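Local structure of type VI secretion system-associated protein TagF (Pseudomonas aeruginosa PAO1, 2QNU) at the interface of chains A and B. The protein is associated with the type VI secretion system, whose assembly or activity it probably helps to regulate. Sequence-based numbering; all coordinates share one arbitrary frame. Chains: chain A/B, Uncharacterized protein PA0076.

The four contacts are parts of one two-fold symmetric interface between chains A and B, so each recurs with the chains exchanged. Contact 2, where the helices 165-177 of both chains meet, lies about 9 Å from contact 4 and shares A:Val105, B:Leu169 and B:Leu172 with it. Contact 1 stands about 15 Å from contact 2 and about 16 Å from contact 4, all between C-alpha centres, and strand 194-199 of chain A serves contacts 1 and 4. Contact 3 is more remote, about 17 Å from contact 2 and 27 Å from contact 1. Backbone pairing thus flanks an apolar helix contact, which suggests but does not prove a dimer.

Contact 1: the interface of chains A and B. Residues chain A 196-199, 203, 209; chain B 156-158.
Strand 194-199 of chain A meets the start of strand 158-160 of chain B in an antiparallel bridge, in which A:Arg197 N donates to B:Leu158 O at 2.9 Å and B:Leu158 N returns a bond to A:Arg197 O at 3.0 Å, both in the carbonyl planes. The side chain that fills this small intersubunit joint is B:Leu157. Its CG is anti to the backbone N (chi1 166°), which sends the B:Leu157 CD1 methyl over the face of the A:Tyr198 ring, 3.8 Å from the ring centroid, in a CH-pi contact. The two side chains cross obliquely, so that CB of the leucine also touches the ring at CE1 while CD2 lies by the phenol hydroxyl. CD1 also touches the selenomethionine A:Met196, whose CB approaches B:Leu157 CD1 to 3.4 Å, a tight fit. A:Arg209, bent at chi2 and chi3, reaches tip to tip toward the same leucine and presents the edge of its guanidinium to B:Leu157 CB; its NH2 makes a weak hydrogen bond with B:Asn156 OD1. That asparagine holds its amide in the crowded position between backbone N and carbonyl carbon (chi1 52°), where B:Asn156 OD1 accepts from B:Leu157 N at 2.8 Å, the donor lying above the carbonyl plane.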
# COMPACT_ATOMS: atom_id res chain seq x y z
N MSE A 196 11.99 6.75 -0.93
CA MSE A 196 11.82 7.09 0.48
C MSE A 196 10.33 7.39 0.71
O MSE A 196 9.69 7.97 -0.16
CB MSE A 196 12.65 8.35 0.75
CG MSE A 196 14.20 8.09 0.68
SE MSE A 196 14.99 9.80 1.19
CE MSE A 196 14.61 10.88 -0.32
N ARG A 197 9.77 6.94 1.82
CA ARG A 197 8.42 7.28 2.22
C ARG A 197 8.45 7.90 3.61
O ARG A 197 9.09 7.38 4.54
CB ARG A 197 7.55 6.00 2.27
CG ARG A 197 6.08 6.18 2.85
CD ARG A 197 5.42 4.83 3.01
NE ARG A 197 3.96 4.91 3.10
CZ ARG A 197 3.32 5.22 4.22
NH1 ARG A 197 4.00 5.50 5.33
NH2 ARG A 197 2.00 5.28 4.24
N TYR A 198 7.70 8.97 3.77
CA TYR A 198 7.48 9.57 5.06
C TYR A 198 5.97 9.58 5.29
O TYR A 198 5.19 9.81 4.36
CB TYR A 198 8.02 11.02 5.09
CG TYR A 198 9.54 11.11 5.15
CD1 TYR A 198 10.21 11.07 6.37
CD2 TYR A 198 10.30 11.20 3.99
CE1 TYR A 198 11.61 11.13 6.43
CE2 TYR A 198 11.75 11.24 4.04
CZ TYR A 198 12.37 11.22 5.26
OH TYR A 198 13.78 11.29 5.30
N GLN A 199 5.56 9.33 6.51
CA GLN A 199 4.16 9.51 6.85
C GLN A 199 4.01 10.98 7.03
O GLN A 199 4.59 11.53 7.94
CB GLN A 199 3.86 8.79 8.17
CG GLN A 199 2.49 9.11 8.79
CD GLN A 199 2.25 8.33 10.11
OE1 GLN A 199 2.54 8.83 11.21
NE2 GLN A 199 1.71 7.10 10.00
N PRO A 203 9.91 15.60 8.33
CA PRO A 203 10.19 16.60 9.36
C PRO A 203 11.40 17.46 8.95
O PRO A 203 12.25 16.98 8.26
CB PRO A 203 10.51 15.77 10.61
CG PRO A 203 10.19 14.35 10.26
CD PRO A 203 10.08 14.22 8.81
N ARG A 209 18.77 14.56 4.53
CA ARG A 209 18.81 13.26 3.88
C ARG A 209 18.58 13.36 2.38
O ARG A 209 19.02 12.49 1.65
CB ARG A 209 17.87 12.28 4.56
CG ARG A 209 18.53 11.51 5.64
CD ARG A 209 17.92 11.70 7.00
NE ARG A 209 16.64 11.00 7.19
CZ ARG A 209 15.95 11.00 8.35
NH1 ARG A 209 16.44 11.63 9.42
NH2 ARG A 209 14.77 10.38 8.46
N ASN B 156 10.66 7.14 11.29
CA ASN B 156 9.98 8.02 10.33
C ASN B 156 10.21 7.68 8.83
O ASN B 156 9.27 7.46 8.07
CB ASN B 156 10.33 9.49 10.63
CG ASN B 156 11.84 9.76 10.71
OD1 ASN B 156 12.67 8.86 10.54
ND2 ASN B 156 12.20 11.01 10.98
N LEU B 157 11.45 7.63 8.40
CA LEU B 157 11.72 7.37 7.00
C LEU B 157 11.75 5.87 6.74
O LEU B 157 12.29 5.09 7.53
CB LEU B 157 13.02 8.03 6.61
CG LEU B 157 13.67 7.64 5.28
CD1 LEU B 157 12.72 7.93 4.12
CD2 LEU B 157 15.05 8.36 5.11
N LEU B 158 11.15 5.47 5.63
CA LEU B 158 11.31 4.12 5.12
C LEU B 158 12.02 4.24 3.77
O LEU B 158 11.44 4.77 2.83
CB LEU B 158 9.93 3.49 4.94
CG LEU B 158 9.80 2.00 4.63
CD1 LEU B 158 10.33 1.11 5.77
CD2 LEU B 158 8.36 1.69 4.32

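Contact 2: the interface of chains A and B. Residues chain A 102, 105, 169, 172-173, 175-177, 182; chain B 102, 169, 172-173, 175-176.
B:Leu172 is the knob of this apolar helix-helix contact, and its two methyls part to meet different groups of chain A. B:Leu172 CD2 reaches A:Cys177 SG at 3.5 Å, while B:Leu172 CD1 comes tip to tip with the imidazole of A:His182, 3.7 Å from A:His182 NE2. A:Val105 crosses the leucine at about a right angle, A:Val105 CG1 lying 4.0 Å from B:Leu172 CD2. Around the two-fold axis small residues let the backbones come close: A:Ala176 CB rests beside the B:Leu172 carbonyl, B:Ala176 CB beside that of A:Leu172, and A:Leu172 CB lies 3.8 Å from B:Ala176 CB. Farther along, A:Leu169 CD1 packs on B:Ala173 CB at 3.6 Å, and A:Leu169 and B:Leu169 cross obliquely with their CD2 methyls 4.0 Å apart. Both hold CG anti to the backbone N (chi1 -163° in A:Leu169), directing CD1 toward the carbonyls of B:Gly102 and A:Gly102, respectively. No polar pair bridges the chains here, so shape and apolar burial carry the contact. Within chain A a weak hydrogen bond links A:Cys177 SG to A:Ala173 O, and A:Ala176 O lies at the edge of the A:His182 ring. The site joins helix 165-177 of each chain across the two-fold axis, flanked by helix 101-105 and strand 180-185 of chain A.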
# COMPACT_ATOMS: atom_id res chain seq x y z
N GLY A 102 -0.31 5.48 -6.54
CA GLY A 102 0.26 4.16 -6.77
C GLY A 102 0.83 3.85 -8.13
O GLY A 102 1.99 3.43 -8.23
N VAL A 105 3.74 6.49 -8.93
CA VAL A 105 5.01 6.17 -8.34
C VAL A 105 5.55 4.88 -8.98
O VAL A 105 6.74 4.72 -9.29
CB VAL A 105 4.83 6.00 -6.83
CG1 VAL A 105 6.11 5.50 -6.21
CG2 VAL A 105 4.33 7.29 -6.18
N LEU A 169 -3.39 -5.53 -6.58
CA LEU A 169 -2.08 -4.94 -6.47
C LEU A 169 -2.19 -3.42 -6.53
O LEU A 169 -1.63 -2.73 -5.69
CB LEU A 169 -1.17 -5.44 -7.57
CG LEU A 169 0.35 -5.22 -7.38
CD1 LEU A 169 0.89 -6.06 -6.20
CD2 LEU A 169 1.06 -5.66 -8.61
N LEU A 172 -3.64 -1.99 -3.27
CA LEU A 172 -2.68 -1.97 -2.15
C LEU A 172 -1.66 -0.81 -2.32
O LEU A 172 -1.45 -0.01 -1.38
CB LEU A 172 -1.93 -3.27 -1.99
CG LEU A 172 -2.52 -4.32 -1.06
CD1 LEU A 172 -3.89 -4.61 -1.40
CD2 LEU A 172 -1.68 -5.61 -1.17
N ALA A 173 -1.09 -0.71 -3.51
CA ALA A 173 -0.13 0.36 -3.80
C ALA A 173 -0.74 1.76 -3.62
O ALA A 173 -0.08 2.67 -3.17
CB ALA A 173 0.43 0.23 -5.18
N HIS A 175 -3.17 2.45 -1.61
CA HIS A 175 -3.32 2.63 -0.19
C HIS A 175 -1.99 3.04 0.50
O HIS A 175 -1.99 3.82 1.47
CB HIS A 175 -3.95 1.41 0.49
CG HIS A 175 -4.05 1.54 1.98
ND1 HIS A 175 -5.06 2.22 2.61
CD2 HIS A 175 -3.24 1.07 2.96
CE1 HIS A 175 -4.88 2.19 3.92
NE2 HIS A 175 -3.81 1.45 4.17
N ALA A 176 -0.90 2.51 0.02
CA ALA A 176 0.36 2.82 0.60
C ALA A 176 0.70 4.32 0.41
O ALA A 176 1.39 4.86 1.22
CB ALA A 176 1.41 1.91 0.05
N CYS A 177 0.16 4.99 -0.61
CA CYS A 177 0.39 6.40 -0.82
C CYS A 177 -0.43 7.32 0.07
O CYS A 177 -0.03 8.50 0.25
CB CYS A 177 0.19 6.78 -2.27
SG CYS A 177 1.39 5.99 -3.28
N HIS A 182 6.09 10.35 -1.04
CA HIS A 182 7.05 9.41 -1.60
C HIS A 182 8.05 10.20 -2.40
O HIS A 182 7.69 11.13 -3.06
CB HIS A 182 6.33 8.36 -2.49
CG HIS A 182 5.73 7.22 -1.72
ND1 HIS A 182 4.43 7.25 -1.28
CD2 HIS A 182 6.22 6.01 -1.39
CE1 HIS A 182 4.17 6.10 -0.65
NE2 HIS A 182 5.25 5.34 -0.69
N GLY B 102 2.51 -8.61 -0.62
CA GLY B 102 1.98 -7.71 -1.61
C GLY B 102 1.75 -8.49 -2.90
O GLY B 102 0.72 -8.39 -3.52
N LEU B 169 6.50 -0.25 -7.44
CA LEU B 169 5.14 -0.76 -7.30
C LEU B 169 5.10 -1.90 -6.30
O LEU B 169 4.23 -1.94 -5.43
CB LEU B 169 4.56 -1.18 -8.68
CG LEU B 169 3.03 -1.42 -8.68
CD1 LEU B 169 2.18 -0.16 -8.61
CD2 LEU B 169 2.68 -2.20 -9.90
N LEU B 172 5.47 -0.51 -2.70
CA LEU B 172 4.26 0.14 -2.20
C LEU B 172 3.24 -0.89 -1.78
O LEU B 172 2.65 -0.80 -0.70
CB LEU B 172 3.70 1.10 -3.22
CG LEU B 172 4.13 2.56 -3.05
CD1 LEU B 172 5.64 2.64 -3.25
CD2 LEU B 172 3.49 3.35 -4.07
N ALA B 173 2.99 -1.89 -2.64
CA ALA B 173 2.05 -2.97 -2.29
C ALA B 173 2.44 -3.77 -1.00
O ALA B 173 1.58 -4.03 -0.19
CB ALA B 173 1.90 -3.92 -3.50
N HIS B 175 4.17 -2.61 1.54
CA HIS B 175 3.92 -1.70 2.64
C HIS B 175 2.45 -1.71 3.05
O HIS B 175 2.12 -1.63 4.27
CB HIS B 175 4.40 -0.25 2.34
CG HIS B 175 4.25 0.66 3.52
ND1 HIS B 175 3.12 1.45 3.70
CD2 HIS B 175 5.01 0.82 4.63
CE1 HIS B 175 3.21 2.07 4.87
NE2 HIS B 175 4.35 1.72 5.44
N ALA B 176 1.51 -1.78 2.09
CA ALA B 176 0.12 -1.78 2.49
C ALA B 176 -0.27 -3.00 3.32
O ALA B 176 -1.31 -2.98 4.05
CB ALA B 176 -0.82 -1.59 1.27

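Contact 3: the interface of chains A and B. Residues chain A 148-152, 158; chain B 217-222.
A:Gln150 and B:Phe221 extend side by side and point the same way from an intersubunit antiparallel sheet. The glutamine amide is turned 55° from the phenyl plane and sets A:Gln150 NE2 in plane at the ring edge, 3.6 Å from B:Phe221 CE2. Its chain gets there with CG anti to the backbone N (chi1 -169°) and extended beyond CG. B:Leu220 crosses the glutamine obliquely, and its own CB covers one face of the B:Phe221 ring, offset toward the rim. The B:Leu220 and A:Leu158 side chains cross at about a right angle, with B:Leu220 CD1 a tight 3.5 Å from A:Leu158 CD2. The other branch, CD2, lies against A:Leu152 CB. Toward the start of the chain B strand, B:Val217 CG1 rests 3.6 Å from A:Ser151 CB. Strand 150-153 of chain A and strand 217-221 of chain B hold these groups in register. At one end A:Leu152 exchanges two backbone bonds with B:Ile218, the bond from B:Ile218 N to A:Leu152 O being nearly straight at 172° and 2.8 Å long. At the other, A:Gln150 N donates to B:Phe221 O, and A:Gln150 O accepts from both B:Leu220 N and B:Phe221 N on its lone pairs, which fixes this carbonyl firmly. A water also links the carbonyls, its oxygen 3.0 Å from A:Gln150 O and 2.9 Å from B:Phe221 O.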
# COMPACT_ATOMS: atom_id res chain seq x y z
N ILE A 148 -8.79 2.72 -7.60
CA ILE A 148 -9.83 1.66 -7.40
C ILE A 148 -10.86 2.15 -6.40
O ILE A 148 -10.50 2.63 -5.32
CB ILE A 148 -9.15 0.39 -6.81
CG1 ILE A 148 -8.11 -0.22 -7.78
CG2 ILE A 148 -10.17 -0.69 -6.44
CD1 ILE A 148 -8.66 -0.76 -9.00
N GLU A 149 -12.13 1.98 -6.74
CA GLU A 149 -13.26 2.29 -5.87
C GLU A 149 -13.12 1.69 -4.51
O GLU A 149 -12.80 0.52 -4.36
CB GLU A 149 -14.55 1.76 -6.55
CG GLU A 149 -15.75 2.13 -5.81
CD GLU A 149 -17.02 1.64 -6.47
OE1 GLU A 149 -16.98 1.29 -7.67
OE2 GLU A 149 -18.02 1.65 -5.75
N GLN A 150 -13.37 2.49 -3.48
CA GLN A 150 -13.14 2.06 -2.12
C GLN A 150 -14.16 2.72 -1.21
O GLN A 150 -14.62 3.84 -1.47
CB GLN A 150 -11.73 2.44 -1.72
CG GLN A 150 -11.26 1.86 -0.44
CD GLN A 150 -9.76 2.05 -0.28
OE1 GLN A 150 -8.91 1.15 -0.63
NE2 GLN A 150 -9.40 3.22 0.18
N SER A 151 -14.55 2.02 -0.15
CA SER A 151 -15.44 2.61 0.84
C SER A 151 -14.95 2.24 2.22
O SER A 151 -14.20 1.28 2.43
CB SER A 151 -16.89 2.09 0.60
OG SER A 151 -16.89 0.65 0.54
N LEU A 152 -15.37 3.03 3.19
CA LEU A 152 -15.12 2.71 4.55
C LEU A 152 -16.39 2.18 5.14
O LEU A 152 -17.47 2.83 5.05
CB LEU A 152 -14.74 3.99 5.31
CG LEU A 152 -14.52 3.81 6.81
CD1 LEU A 152 -13.26 2.94 7.07
CD2 LEU A 152 -14.31 5.20 7.37
N LEU A 158 -11.73 -1.14 5.21
CA LEU A 158 -11.67 -0.55 3.89
C LEU A 158 -11.97 -1.66 2.89
O LEU A 158 -11.15 -2.62 2.77
CB LEU A 158 -10.28 0.00 3.52
CG LEU A 158 -9.90 1.37 4.10
CD1 LEU A 158 -8.35 1.58 3.87
CD2 LEU A 158 -10.76 2.47 3.49
N VAL B 217 -21.75 1.95 5.14
CA VAL B 217 -20.81 2.24 4.05
C VAL B 217 -20.74 3.76 3.85
O VAL B 217 -21.79 4.42 3.68
CB VAL B 217 -21.29 1.55 2.73
CG1 VAL B 217 -20.40 1.84 1.53
CG2 VAL B 217 -21.38 0.01 2.91
N ILE B 218 -19.51 4.28 3.90
CA ILE B 218 -19.18 5.63 3.50
C ILE B 218 -18.38 5.58 2.25
O ILE B 218 -17.32 4.96 2.25
CB ILE B 218 -18.33 6.37 4.59
CG1 ILE B 218 -19.18 6.52 5.84
CG2 ILE B 218 -17.91 7.75 4.08
CD1 ILE B 218 -18.47 7.18 7.01
N PRO B 219 -18.89 6.14 1.15
CA PRO B 219 -18.04 6.00 -0.02
C PRO B 219 -16.80 6.92 0.09
O PRO B 219 -16.97 8.03 0.49
CB PRO B 219 -18.92 6.43 -1.21
CG PRO B 219 -20.35 6.61 -0.63
CD PRO B 219 -20.17 6.82 0.86
N LEU B 220 -15.62 6.42 -0.29
CA LEU B 220 -14.36 7.18 -0.29
C LEU B 220 -13.97 7.58 -1.68
O LEU B 220 -13.86 8.72 -1.95
CB LEU B 220 -13.22 6.34 0.24
CG LEU B 220 -13.15 5.84 1.68
CD1 LEU B 220 -11.66 5.47 1.96
CD2 LEU B 220 -13.68 6.83 2.71
N PHE B 221 -13.76 6.62 -2.57
CA PHE B 221 -13.25 6.87 -3.93
C PHE B 221 -14.16 6.16 -4.97
O PHE B 221 -14.50 5.05 -4.74
CB PHE B 221 -11.81 6.32 -4.09
CG PHE B 221 -10.86 6.86 -3.04
CD1 PHE B 221 -10.62 8.22 -2.95
CD2 PHE B 221 -10.23 6.03 -2.14
CE1 PHE B 221 -9.78 8.76 -1.94
CE2 PHE B 221 -9.39 6.54 -1.17
CZ PHE B 221 -9.18 7.91 -1.06
N PRO B 222 -14.59 6.86 -6.03
CA PRO B 222 -15.66 6.34 -6.89
C PRO B 222 -15.18 5.32 -7.92
O PRO B 222 -13.96 5.20 -8.16
CB PRO B 222 -16.18 7.59 -7.59
CG PRO B 222 -14.96 8.58 -7.62
CD PRO B 222 -14.20 8.24 -6.38
O HOH W 1 -16.92 4.66 -3.16

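Contact 4: the interface of chains A and B. Residues chain A 105-107, 109, 195; chain B 165, 168-169, 172.
B:Arg168 leaves helix 165-177 of chain B and clasps the end of helix 101-105 and the following loop of chain A, adding a polar grip to the subunit interface. Its CG is anti to the carbonyl carbon (chi1 -69°). From B:Arg168 CB, which lies 3.8 Å from A:Val105 O, the chain runs straight through chi2 and bends at chi3 (-56°). B:Arg168 CD passes obliquely by A:Leu195, 4.0 Å from the A:Leu195 CD1 methyl. The bend brings the guanidinium to the carbonyl of A:Val105, and B:Arg168 NE donates to A:Val105 O at 2.8 Å, with the acceptor close to the guanidinium plane and the donor in the carbonyl plane. Farther out, NH2 adds a weak bond to the same oxygen and forms a salt bridge with the carboxylate of A:Asp109. One guanidinium face is covered by B:Pro165 CA of its own helix, offset toward the rim, which may help to hold the group in place. The helix-terminal carbonyl and the carboxylate would together favour the positive charge. B:Pro165 also presses its ring on the chain A loop, with B:Pro165 CG 3.3 Å from A:Gly107 O and 3.8 Å from A:Asp109 OD2. On the other flank, A:Leu195 CD2 meets B:Leu172 CD1 at 3.7 Å, the two leucines crossing at about a right angle. In the salt bridge, carboxylate and guanidinium planes stand 43° apart, and A:Asp109 OD1 receives B:Arg168 NH2 on its syn lone pair at 3.0 Å.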
# COMPACT_ATOMS: atom_id res chain seq x y z
N VAL A 105 3.74 6.49 -8.93
CA VAL A 105 5.01 6.17 -8.34
C VAL A 105 5.55 4.88 -8.98
O VAL A 105 6.74 4.72 -9.29
CB VAL A 105 4.83 6.00 -6.83
CG1 VAL A 105 6.11 5.50 -6.21
CG2 VAL A 105 4.33 7.29 -6.18
N GLY A 106 4.65 3.93 -9.17
CA GLY A 106 5.01 2.68 -9.83
C GLY A 106 4.84 2.72 -11.31
O GLY A 106 4.78 1.69 -11.89
N GLY A 107 4.77 3.88 -11.92
CA GLY A 107 4.50 4.02 -13.34
C GLY A 107 5.72 4.44 -14.16
O GLY A 107 6.85 4.53 -13.67
N ASP A 109 8.49 6.40 -16.21
CA ASP A 109 9.33 7.52 -15.76
C ASP A 109 9.20 8.78 -16.63
O ASP A 109 9.64 9.85 -16.23
CB ASP A 109 10.82 7.10 -15.75
CG ASP A 109 11.15 6.05 -14.68
OD1 ASP A 109 10.73 6.23 -13.53
OD2 ASP A 109 11.85 5.05 -14.97
N LEU A 195 13.89 4.73 -3.17
CA LEU A 195 12.60 5.34 -2.81
C LEU A 195 12.51 5.59 -1.32
O LEU A 195 12.82 4.72 -0.54
CB LEU A 195 11.46 4.37 -3.16
CG LEU A 195 9.99 4.72 -2.87
CD1 LEU A 195 9.42 5.78 -3.75
CD2 LEU A 195 9.22 3.43 -2.99
N PRO B 165 10.29 1.29 -11.84
CA PRO B 165 8.88 1.43 -11.55
C PRO B 165 8.27 0.14 -11.03
O PRO B 165 7.38 0.20 -10.19
CB PRO B 165 8.28 1.78 -12.91
CG PRO B 165 9.40 2.41 -13.69
CD PRO B 165 10.56 1.61 -13.26
N ARG B 168 9.31 -0.21 -7.44
CA ARG B 168 8.55 0.77 -6.61
C ARG B 168 7.10 0.33 -6.40
O ARG B 168 6.52 0.51 -5.32
CB ARG B 168 8.61 2.20 -7.18
CG ARG B 168 10.01 2.86 -7.08
CD ARG B 168 10.02 4.29 -7.42
NE ARG B 168 9.50 4.64 -8.74
CZ ARG B 168 10.21 4.63 -9.87
NH1 ARG B 168 11.49 4.30 -9.88
NH2 ARG B 168 9.63 4.99 -11.01
N LEU B 169 6.50 -0.25 -7.44
CA LEU B 169 5.14 -0.76 -7.30
C LEU B 169 5.10 -1.90 -6.30
O LEU B 169 4.23 -1.94 -5.43
CB LEU B 169 4.56 -1.18 -8.68
CG LEU B 169 3.03 -1.42 -8.68
CD1 LEU B 169 2.18 -0.16 -8.61
CD2 LEU B 169 2.68 -2.20 -9.90
N LEU B 172 5.47 -0.51 -2.70
CA LEU B 172 4.26 0.14 -2.20
C LEU B 172 3.24 -0.89 -1.78
O LEU B 172 2.65 -0.80 -0.70
CB LEU B 172 3.70 1.10 -3.22
CG LEU B 172 4.13 2.56 -3.05
CD1 LEU B 172 5.64 2.64 -3.25
CD2 LEU B 172 3.49 3.35 -4.07